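Local coordinates for glutamyl-tRNA(Gln) amidotransferase subunit B, mitochondrial (Saccharomyces cerevisiae, PDB 4N0H), which is the B subunit of a multi-subunit mitochondrial amidotransferase and is built around a catalytic domain of the GatB/GatE family, at residues H47-Y51 with Y52-L56; N64-A67 with I68-M72; G96-Q100 with G101-T105; V160-N163 with R164-V167. All blocks are in the same frame, centred on the assembly; numbering follows the deposited sequence.

Interaction 1. Residues H47-Y51 with Y52-L56; sequences HHTSY and YDIAL
Ser50 and Asp53 hold each other by a reciprocal pair of hydrogen bonds. The backbone N of Ser50 donates to Asp53 OD2 at 3.1 Å, nearly straight (164°) but from above the carboxylate plane, and Asp53 N returns a bond to Ser50 OG, also at 3.1 Å. With its chi1 of 57° the serine oxygen sits between its own backbone N and carbonyl carbon, close to the amide of the turn. The pattern resembles a capping box, though no regular helix follows. Ile54 N closes the turn on Ser50 O at 3.3 Å, and the side chains of Ile54 and Thr49 cross, with Ile54 CD1 3.6 Å from Thr49 CB. At the far end Leu56 N reaches back to Tyr51 O (3.2 Å, 169°) and Ala55 N to Tyr52 O (2.8 Å). Together with the positive phi of Ala55 these two bonds form a Schellman motif, and Leu56 CD2 completes it by resting 3.6 Å from Tyr51 CD1. Farther out, Ser32 bonds to Ser50 OG, Ser34 OG hydrogen-bonds to Asp53 OD2, Lys29 forms a salt bridge with it, and Trp135 of the subunit F chain meets the Tyr51 ring edge-to-face. Since Asn166 ND2 also donates to Asp53 OD1, both carboxylate oxygens are engaged, which fixes the rotation of the group and ties the turn firmly into the surrounding loops.

Interaction 2. Residues N64-A67 with I68-M72; sequences NLEA and ILFAM
Just ahead of the contact between Glu66 and Phe70, Asn64 OD1 is gripped by two donors: the backbone N of Glu66, at 2.9 Å and 34° from the carbonyl plane, and Gln122 NE2 of the subunit F chain. The carbonyl of Glu66 in turn accepts from Phe70 N at 3.0 Å, and the bonds from Leu69 N to Leu65 O and from Ala71 N to Ala67 O continue the series. Asn64 is thus the N-cap of helix 65-78, which packs its Ala71 and Met72 on Phe111 of strand 102-120 while Leu65, Ile68 and Leu69 meet the subunit F chain. One turn apart, the side chains of Glu66 and Phe70 run side by side in the same direction. Glu66 has CG opposite its backbone N (chi1 -167°) and is extended from there, which brings CG to 3.7 Å from Phe70 CE1. Its carboxylate, turned 49° from the ring plane, stays beside the CE1-CZ rim and bonds through OE2 to the backbone N of Lys27. Glu66 O lies oblique to the same ring, 3.4 Å from Phe70 CD1. On the flank bordering subunit F, Leu65 and Ile68 lie alongside each other; both keep CG or CG1 beside the backbone N, and their ends meet at Leu65 CD2 and Ile68 CD1, 3.7 Å apart.

Interaction 3. Residues G96-Q100 with G101-T105; sequences GDQPQ and GYQLT
Gln100 lays its CB over one face of the Tyr102 ring, 4.0 Å from the centroid and only 7° off the ring normal, a well-centred CH-pi contact. The ring gets there through an uncommon first torsion: chi1 of 58° puts Tyr102 CG between its backbone N and carbonyl carbon and folds the ring back along the chain. CD2 then also comes within 3.7 Å of Gln100 O. Beyond CB the Gln100 chain bends sharply at chi2 (81°), which carries its amide away from the ring to a weak hydrogen bond from NE2 to Tyr52 O. Gln98 behaves differently. It leaves the backbone with CG opposite N and bends at chi2, and its flat amide settles against the main chain of Tyr102, where Gln98 CD is 3.4 Å from Tyr102 C; the Gln98 side chain as a whole crosses that of Gln103 at about a right angle. A type I beta turn from Gln98 to Gly101 leads the chain into strand 102-120 of the large mixed sheet, closed by Gly101 N to Gln98 O at 3.0 Å. Gly101 follows with a positive phi, and its lack of a CB keeps it clear of Gln100 O. The Tyr102 ring also meets that of His92 on the neighbouring strand 89-92. Across the two halves, then, one backbone hydrogen bond sets the turn, while dispersion and CH-pi attraction hold the tyrosine ring against it.

Interaction 4. Residues V160-N163 with R164-V167; sequences VDLN and RSNV
The contact of Leu162 with Ser165 belongs to a bend in the connection between strands 157-161 and 168-174, an Asx turn followed by a type II beta turn that runs from Arg164 to Val167. Through Val160 the sheet runs on into an antiparallel ladder with the subunit F chain. In the Asx turn Asp161 OD2 accepts from Asn163 N at 3.0 Å, well above the carboxylate plane, and takes a second bond from the backbone N of Asn46. Ser165 N then bonds to Leu162 O at 3.1 Å; the donor approaches from high above the carbonyl plane, with a bent N-H angle of 136°. Leu162 CD2 rests 4.1 Å from Ser165 CB. In the second turn Val167 N reaches Arg164 O at 3.2 Å, and Asn166 takes the positive phi (78°) usual for its third position. The polar side chains reach into neighbouring loops: Asn163 uses OD1 for the backbone N atoms of His47 and His48 and ND2 for Ala44 O, and Arg164, its chain bent at chi3, bonds through NE to Thr144 O, while Lys29 NZ donates to the carbonyls of both Asn163 and Ser165. At the junction of strand and turn one water bridges the main chain, donating a hydrogen bond to Asp161 O at 2.6 Å and accepting from Arg164 N at 2.8 Å.

How the interactions relate
Interactions 1, 3 and 4 form one cluster on the same side of the chain's centre, their centres 9 to 12 Å apart. Interactions 1 and 4 are joined through the side chain of Asn163 and by packing of Thr49 CG2 on Leu162 O, 3.5 Å apart. Pro99 touches both other turns, its CG 3.4 Å from Asp53 O and its CD 3.7 Å from Ser165 OG. Interaction 2 stands apart, about 8 Å from interaction 4 and 9 Å from interaction 1 at the nearest atoms. Lys29 nevertheless relates interactions 1, 2 and 4, since NZ serves Asp53 and the carbonyls of 160-167 while its O accepts from Asn64 ND2. Subunit F borders the same three.

Interaction 1. Residues H47-Y51 with Y52-L56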
loop_
_atom_site.group_PDB
_atom_site.type_symbol
_atom_site.label_atom_id
_atom_site.label_comp_id
_atom_site.label_asym_id
_atom_site.label_seq_id
_atom_site.Cartn_x
_atom_site.Cartn_y
_atom_site.Cartn_z
ATOM N N HIS B 47 -22.825 -8.345 9.675
ATOM C CA HIS B 47 -23.517 -9.245 8.767
ATOM C C HIS B 47 -23.304 -8.743 7.339
ATOM O O HIS B 47 -23.061 -9.523 6.416
ATOM C CB HIS B 47 -25.000 -9.260 9.135
ATOM C CG HIS B 47 -25.864 -10.048 8.200
ATOM N ND1 HIS B 47 -25.869 -11.427 8.171
ATOM C CD2 HIS B 47 -26.779 -9.649 7.285
ATOM C CE1 HIS B 47 -26.740 -11.841 7.268
ATOM N NE2 HIS B 47 -27.304 -10.783 6.713
ATOM N N HIS B 48 -23.370 -7.428 7.176
ATOM C CA HIS B 48 -23.106 -6.792 5.889
ATOM C C HIS B 48 -21.639 -6.385 5.788
ATOM O O HIS B 48 -21.324 -5.205 5.592
ATOM C CB HIS B 48 -23.996 -5.558 5.718
ATOM C CG HIS B 48 -25.460 -5.852 5.795
ATOM N ND1 HIS B 48 -26.098 -6.693 4.907
ATOM C CD2 HIS B 48 -26.416 -5.413 6.650
ATOM C CE1 HIS B 48 -27.383 -6.758 5.211
ATOM N NE2 HIS B 48 -27.601 -5.989 6.265
ATOM N N THR B 49 -20.744 -7.363 5.910
ATOM C CA THR B 49 -19.313 -7.086 5.954
ATOM C C THR B 49 -18.483 -8.056 5.113
ATOM O O THR B 49 -18.454 -9.260 5.370
ATOM C CB THR B 49 -18.787 -7.143 7.404
ATOM O OG1 THR B 49 -19.166 -8.388 7.995
ATOM C CG2 THR B 49 -19.354 -6.002 8.239
ATOM N N SER B 50 -17.792 -7.515 4.118
ATOM C CA SER B 50 -16.885 -8.298 3.286
ATOM C C SER B 50 -15.567 -8.564 4.002
ATOM O O SER B 50 -15.336 -8.061 5.104
ATOM C CB SER B 50 -16.603 -7.536 1.994
ATOM O OG SER B 50 -16.076 -6.252 2.305
ATOM N N TYR B 51 -14.705 -9.358 3.371
ATOM C CA TYR B 51 -13.347 -9.541 3.858
ATOM C C TYR B 51 -12.668 -8.182 4.004
ATOM O O TYR B 51 -11.961 -7.933 4.983
ATOM C CB TYR B 51 -12.536 -10.431 2.908
ATOM C CG TYR B 51 -13.086 -11.831 2.719
ATOM C CD1 TYR B 51 -13.719 -12.508 3.761
ATOM C CD2 TYR B 51 -12.970 -12.477 1.497
ATOM C CE1 TYR B 51 -14.217 -13.794 3.582
ATOM C CE2 TYR B 51 -13.464 -13.749 1.305
ATOM C CZ TYR B 51 -14.085 -14.406 2.345
ATOM O OH TYR B 51 -14.567 -15.676 2.132
ATOM N N TYR B 52 -12.892 -7.301 3.032
ATOM C CA TYR B 52 -12.298 -5.964 3.076
ATOM C C TYR B 52 -12.831 -5.122 4.235
ATOM O O TYR B 52 -12.069 -4.403 4.877
ATOM C CB TYR B 52 -12.510 -5.207 1.759
ATOM C CG TYR B 52 -12.105 -3.752 1.851
ATOM C CD1 TYR B 52 -10.776 -3.371 1.714
ATOM C CD2 TYR B 52 -13.051 -2.763 2.096
ATOM C CE1 TYR B 52 -10.399 -2.038 1.816
ATOM C CE2 TYR B 52 -12.687 -1.435 2.204
ATOM C CZ TYR B 52 -11.364 -1.078 2.055
ATOM O OH TYR B 52 -11.014 0.248 2.157
ATOM N N ASP B 53 -14.136 -5.200 4.489
ATOM C CA ASP B 53 -14.749 -4.411 5.561
ATOM C C ASP B 53 -14.138 -4.756 6.925
ATOM O O ASP B 53 -14.055 -3.909 7.812
ATOM C CB ASP B 53 -16.266 -4.624 5.607
ATOM C CG ASP B 53 -16.982 -4.055 4.394
ATOM O OD1 ASP B 53 -16.408 -3.193 3.695
ATOM O OD2 ASP B 53 -18.131 -4.477 4.140
ATOM N N ILE B 54 -13.711 -6.005 7.080
ATOM C CA ILE B 54 -13.113 -6.463 8.331
ATOM C C ILE B 54 -11.591 -6.239 8.294
ATOM O O ILE B 54 -10.868 -6.562 9.247
ATOM C CB ILE B 54 -13.494 -7.942 8.609
ATOM C CG1 ILE B 54 -15.002 -8.136 8.433
ATOM C CG2 ILE B 54 -13.090 -8.385 10.018
ATOM C CD1 ILE B 54 -15.830 -7.305 9.391
ATOM N N ALA B 55 -11.122 -5.663 7.189
ATOM C CA ALA B 55 -9.700 -5.369 6.982
ATOM C C ALA B 55 -8.803 -6.601 7.134
ATOM O O ALA B 55 -7.717 -6.525 7.705
ATOM C CB ALA B 55 -9.235 -4.240 7.903
ATOM N N LEU B 56 -9.272 -7.735 6.621
ATOM C CA LEU B 56 -8.482 -8.966 6.640
ATOM C C LEU B 56 -7.163 -8.742 5.901
ATOM O O LEU B 56 -7.128 -7.994 4.928
ATOM C CB LEU B 56 -9.269 -10.103 5.986
ATOM C CG LEU B 56 -10.052 -11.044 6.909
ATOM C CD1 LEU B 56 -10.605 -10.326 8.123
ATOM C CD2 LEU B 56 -11.167 -11.745 6.150
#

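Interaction 2. Residues N64-A67 with I68-M72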
loop_
_atom_site.group_PDB
_atom_site.type_symbol
_atom_site.label_atom_id
_atom_site.label_comp_id
_atom_site.label_asym_id
_atom_site.label_seq_id
_atom_site.Cartn_x
_atom_site.Cartn_y
_atom_site.Cartn_z
ATOM N N ASN B 64 -16.449 2.035 -5.681
ATOM C CA ASN B 64 -17.800 1.911 -6.199
ATOM C C ASN B 64 -18.092 3.130 -7.069
ATOM O O ASN B 64 -18.134 4.255 -6.570
ATOM C CB ASN B 64 -18.792 1.850 -5.037
ATOM C CG ASN B 64 -20.223 1.585 -5.488
ATOM O OD1 ASN B 64 -20.595 1.828 -6.639
ATOM N ND2 ASN B 64 -21.034 1.087 -4.570
ATOM N N LEU B 65 -18.291 2.903 -8.362
ATOM C CA LEU B 65 -18.481 4.002 -9.307
ATOM C C LEU B 65 -19.801 4.745 -9.107
ATOM O O LEU B 65 -19.951 5.887 -9.541
ATOM C CB LEU B 65 -18.341 3.504 -10.747
ATOM C CG LEU B 65 -16.979 2.883 -11.076
ATOM C CD1 LEU B 65 -16.926 2.427 -12.528
ATOM C CD2 LEU B 65 -15.839 3.853 -10.782
ATOM N N GLU B 66 -20.759 4.108 -8.443
ATOM C CA GLU B 66 -22.024 4.776 -8.163
ATOM C C GLU B 66 -21.819 5.998 -7.264
ATOM O O GLU B 66 -22.562 6.981 -7.353
ATOM C CB GLU B 66 -23.043 3.807 -7.550
ATOM C CG GLU B 66 -24.467 4.357 -7.529
ATOM C CD GLU B 66 -25.499 3.326 -7.108
ATOM O OE1 GLU B 66 -26.639 3.390 -7.620
ATOM O OE2 GLU B 66 -25.179 2.458 -6.264
ATOM N N ALA B 67 -20.804 5.938 -6.406
ATOM C CA ALA B 67 -20.467 7.073 -5.550
ATOM C C ALA B 67 -19.968 8.259 -6.377
ATOM O O ALA B 67 -20.227 9.416 -6.037
ATOM C CB ALA B 67 -19.432 6.677 -4.502
ATOM N N ILE B 68 -19.256 7.970 -7.461
ATOM C CA ILE B 68 -18.845 9.016 -8.398
ATOM C C ILE B 68 -20.061 9.667 -9.058
ATOM O O ILE B 68 -20.141 10.890 -9.175
ATOM C CB ILE B 68 -17.926 8.462 -9.500
ATOM C CG1 ILE B 68 -16.584 8.019 -8.919
ATOM C CG2 ILE B 68 -17.701 9.505 -10.597
ATOM C CD1 ILE B 68 -15.646 7.472 -9.973
ATOM N N LEU B 69 -21.006 8.842 -9.496
ATOM C CA LEU B 69 -22.205 9.346 -10.153
ATOM C C LEU B 69 -22.989 10.258 -9.213
ATOM O O LEU B 69 -23.420 11.349 -9.599
ATOM C CB LEU B 69 -23.086 8.183 -10.622
ATOM C CG LEU B 69 -24.424 8.551 -11.267
ATOM C CD1 LEU B 69 -24.201 9.271 -12.587
ATOM C CD2 LEU B 69 -25.290 7.316 -11.465
ATOM N N PHE B 70 -23.159 9.805 -7.974
ATOM C CA PHE B 70 -23.889 10.565 -6.970
ATOM C C PHE B 70 -23.181 11.886 -6.702
ATOM O O PHE B 70 -23.816 12.933 -6.637
ATOM C CB PHE B 70 -24.035 9.771 -5.664
ATOM C CG PHE B 70 -25.136 8.739 -5.688
ATOM C CD1 PHE B 70 -25.650 8.272 -6.885
ATOM C CD2 PHE B 70 -25.655 8.239 -4.502
ATOM C CE1 PHE B 70 -26.659 7.319 -6.904
ATOM C CE2 PHE B 70 -26.667 7.283 -4.508
ATOM C CZ PHE B 70 -27.169 6.825 -5.712
ATOM N N ALA B 71 -21.858 11.838 -6.564
ATOM C CA ALA B 71 -21.089 13.058 -6.333
ATOM C C ALA B 71 -21.161 14.018 -7.532
ATOM O O ALA B 71 -21.134 15.240 -7.366
ATOM C CB ALA B 71 -19.653 12.732 -5.988
ATOM N N MET B 72 -21.238 13.460 -8.737
ATOM C CA MET B 72 -21.424 14.273 -9.939
ATOM C C MET B 72 -22.740 15.049 -9.896
ATOM O O MET B 72 -22.771 16.253 -10.151
ATOM C CB MET B 72 -21.381 13.399 -11.193
ATOM C CG MET B 72 -20.027 13.384 -11.881
ATOM S SD MET B 72 -19.573 15.046 -12.414
ATOM C CE MET B 72 -18.097 14.694 -13.347
#

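Interaction 3. Residues G96-Q100 with G101-T105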
loop_
_atom_site.group_PDB
_atom_site.type_symbol
_atom_site.label_atom_id
_atom_site.label_comp_id
_atom_site.label_asym_id
_atom_site.label_seq_id
_atom_site.Cartn_x
_atom_site.Cartn_y
_atom_site.Cartn_z
ATOM N N GLY B 96 -11.651 1.404 17.745
ATOM C CA GLY B 96 -12.331 0.135 17.545
ATOM C C GLY B 96 -13.231 0.072 16.321
ATOM O O GLY B 96 -13.393 -0.988 15.717
ATOM N N ASP B 97 -13.823 1.200 15.944
ATOM C CA ASP B 97 -14.721 1.213 14.792
ATOM C C ASP B 97 -14.021 1.588 13.485
ATOM O O ASP B 97 -14.682 1.838 12.480
ATOM C CB ASP B 97 -15.937 2.116 15.042
ATOM C CG ASP B 97 -15.556 3.547 15.389
ATOM O OD1 ASP B 97 -14.438 3.985 15.041
ATOM O OD2 ASP B 97 -16.390 4.242 16.007
ATOM N N GLN B 98 -12.689 1.628 13.511
ATOM C CA GLN B 98 -11.889 1.913 12.316
ATOM C C GLN B 98 -10.907 0.771 12.021
ATOM O O GLN B 98 -9.722 0.850 12.356
ATOM C CB GLN B 98 -11.131 3.232 12.475
ATOM C CG GLN B 98 -10.261 3.585 11.280
ATOM C CD GLN B 98 -10.209 5.063 11.013
ATOM O OE1 GLN B 98 -9.206 5.722 11.293
ATOM N NE2 GLN B 98 -11.294 5.601 10.464
ATOM N N PRO B 99 -11.403 -0.299 11.386
ATOM C CA PRO B 99 -10.656 -1.560 11.255
ATOM C C PRO B 99 -9.318 -1.475 10.499
ATOM O O PRO B 99 -8.406 -2.241 10.814
ATOM C CB PRO B 99 -11.644 -2.485 10.529
ATOM C CG PRO B 99 -12.629 -1.567 9.870
ATOM C CD PRO B 99 -12.730 -0.361 10.747
ATOM N N GLN B 100 -9.199 -0.582 9.519
ATOM C CA GLN B 100 -7.936 -0.435 8.795
ATOM C C GLN B 100 -6.865 0.315 9.598
ATOM O O GLN B 100 -5.668 0.158 9.351
ATOM C CB GLN B 100 -8.149 0.251 7.439
ATOM C CG GLN B 100 -8.495 -0.699 6.295
ATOM C CD GLN B 100 -9.961 -1.086 6.263
ATOM O OE1 GLN B 100 -10.783 -0.505 6.978
ATOM N NE2 GLN B 100 -10.301 -2.070 5.427
ATOM N N GLY B 101 -7.293 1.125 10.562
ATOM C CA GLY B 101 -6.362 1.959 11.305
ATOM C C GLY B 101 -6.206 3.288 10.596
ATOM O O GLY B 101 -5.373 4.124 10.956
ATOM N N TYR B 102 -7.013 3.473 9.558
ATOM C CA TYR B 102 -7.105 4.749 8.871
ATOM C C TYR B 102 -8.432 4.851 8.132
ATOM O O TYR B 102 -9.093 3.842 7.874
ATOM C CB TYR B 102 -5.930 4.959 7.905
ATOM C CG TYR B 102 -5.764 3.896 6.833
ATOM C CD1 TYR B 102 -6.522 3.928 5.665
ATOM C CD2 TYR B 102 -4.825 2.881 6.975
ATOM C CE1 TYR B 102 -6.365 2.961 4.673
ATOM C CE2 TYR B 102 -4.654 1.911 5.991
ATOM C CZ TYR B 102 -5.421 1.960 4.843
ATOM O OH TYR B 102 -5.254 1.000 3.875
ATOM N N GLN B 103 -8.822 6.081 7.819
ATOM C CA GLN B 103 -10.015 6.345 7.030
ATOM C C GLN B 103 -9.588 6.843 5.657
ATOM O O GLN B 103 -8.666 7.650 5.551
ATOM C CB GLN B 103 -10.870 7.411 7.719
ATOM C CG GLN B 103 -12.074 7.863 6.906
ATOM C CD GLN B 103 -12.661 9.179 7.401
ATOM O OE1 GLN B 103 -13.875 9.372 7.388
ATOM N NE2 GLN B 103 -11.797 10.089 7.831
ATOM N N LEU B 104 -10.241 6.352 4.608
ATOM C CA LEU B 104 -10.032 6.885 3.266
ATOM C C LEU B 104 -10.926 8.096 3.039
ATOM O O LEU B 104 -12.137 8.041 3.262
ATOM C CB LEU B 104 -10.290 5.817 2.207
ATOM C CG LEU B 104 -9.188 4.766 2.097
ATOM C CD1 LEU B 104 -9.643 3.580 1.249
ATOM C CD2 LEU B 104 -7.926 5.403 1.511
ATOM N N THR B 105 -10.312 9.192 2.609
ATOM C CA THR B 105 -10.996 10.470 2.454
ATOM C C THR B 105 -10.225 11.310 1.448
ATOM O O THR B 105 -9.058 11.056 1.195
ATOM C CB THR B 105 -11.090 11.232 3.798
ATOM O OG1 THR B 105 -11.792 12.468 3.604
ATOM C CG2 THR B 105 -9.706 11.522 4.358
#

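Interaction 4. Residues V160-N163 with R164-V167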
loop_
_atom_site.group_PDB
_atom_site.type_symbol
_atom_site.label_atom_id
_atom_site.label_comp_id
_atom_site.label_asym_id
_atom_site.label_seq_id
_atom_site.Cartn_x
_atom_site.Cartn_y
_atom_site.Cartn_z
ATOM N N VAL B 160 -18.601 -3.330 19.020
ATOM C CA VAL B 160 -18.356 -2.742 17.713
ATOM C C VAL B 160 -19.070 -3.499 16.601
ATOM O O VAL B 160 -18.906 -4.709 16.452
ATOM C CB VAL B 160 -16.840 -2.678 17.401
ATOM C CG1 VAL B 160 -16.608 -2.133 15.998
ATOM C CG2 VAL B 160 -16.122 -1.829 18.443
ATOM N N ASP B 161 -19.858 -2.764 15.825
ATOM C CA ASP B 161 -20.551 -3.304 14.663
ATOM C C ASP B 161 -20.001 -2.615 13.417
ATOM O O ASP B 161 -20.078 -1.394 13.292
ATOM C CB ASP B 161 -22.054 -3.052 14.801
ATOM C CG ASP B 161 -22.862 -3.569 13.615
ATOM O OD1 ASP B 161 -24.082 -3.304 13.586
ATOM O OD2 ASP B 161 -22.299 -4.234 12.718
ATOM N N LEU B 162 -19.447 -3.402 12.499
ATOM C CA LEU B 162 -18.806 -2.845 11.309
ATOM C C LEU B 162 -19.720 -2.824 10.078
ATOM O O LEU B 162 -19.250 -2.603 8.962
ATOM C CB LEU B 162 -17.489 -3.579 11.009
ATOM C CG LEU B 162 -16.412 -3.447 12.097
ATOM C CD1 LEU B 162 -15.153 -4.263 11.765
ATOM C CD2 LEU B 162 -16.057 -1.978 12.342
ATOM N N ASN B 163 -21.021 -3.045 10.282
ATOM C CA ASN B 163 -21.983 -2.945 9.184
ATOM C C ASN B 163 -21.898 -1.575 8.508
ATOM O O ASN B 163 -22.028 -1.464 7.292
ATOM C CB ASN B 163 -23.429 -3.181 9.663
ATOM C CG ASN B 163 -23.793 -4.661 9.777
ATOM O OD1 ASN B 163 -23.101 -5.535 9.257
ATOM N ND2 ASN B 163 -24.897 -4.939 10.453
ATOM N N ARG B 164 -21.679 -0.533 9.306
ATOM C CA ARG B 164 -21.665 0.829 8.782
ATOM C C ARG B 164 -20.277 1.246 8.289
ATOM O O ARG B 164 -20.129 2.258 7.612
ATOM C CB ARG B 164 -22.172 1.817 9.837
ATOM C CG ARG B 164 -22.505 3.197 9.289
ATOM C CD ARG B 164 -22.796 4.187 10.408
ATOM N NE ARG B 164 -21.581 4.582 11.120
ATOM C CZ ARG B 164 -21.575 5.330 12.218
ATOM N NH1 ARG B 164 -20.428 5.648 12.803
ATOM N NH2 ARG B 164 -22.722 5.760 12.735
ATOM N N SER B 165 -19.258 0.464 8.631
ATOM C CA SER B 165 -17.910 0.766 8.170
ATOM C C SER B 165 -17.873 0.641 6.656
ATOM O O SER B 165 -18.435 -0.302 6.103
ATOM C CB SER B 165 -16.895 -0.180 8.803
ATOM O OG SER B 165 -15.573 0.257 8.537
ATOM N N ASN B 166 -17.244 1.617 6.002
ATOM C CA ASN B 166 -17.069 1.622 4.549
ATOM C C ASN B 166 -18.326 2.049 3.770
ATOM O O ASN B 166 -18.367 1.974 2.543
ATOM C CB ASN B 166 -16.519 0.269 4.069
ATOM C CG ASN B 166 -16.025 0.308 2.646
ATOM O OD1 ASN B 166 -15.487 1.315 2.190
ATOM N ND2 ASN B 166 -16.211 -0.791 1.934
ATOM N N VAL B 167 -19.347 2.510 4.488
ATOM C CA VAL B 167 -20.507 3.148 3.860
ATOM C C VAL B 167 -20.055 4.479 3.241
ATOM O O VAL B 167 -19.261 5.197 3.843
ATOM C CB VAL B 167 -21.636 3.375 4.897
ATOM C CG1 VAL B 167 -22.671 4.402 4.411
ATOM C CG2 VAL B 167 -22.304 2.042 5.259
HETATM O O HOH W 1 -22.163 -0.517 12.090
#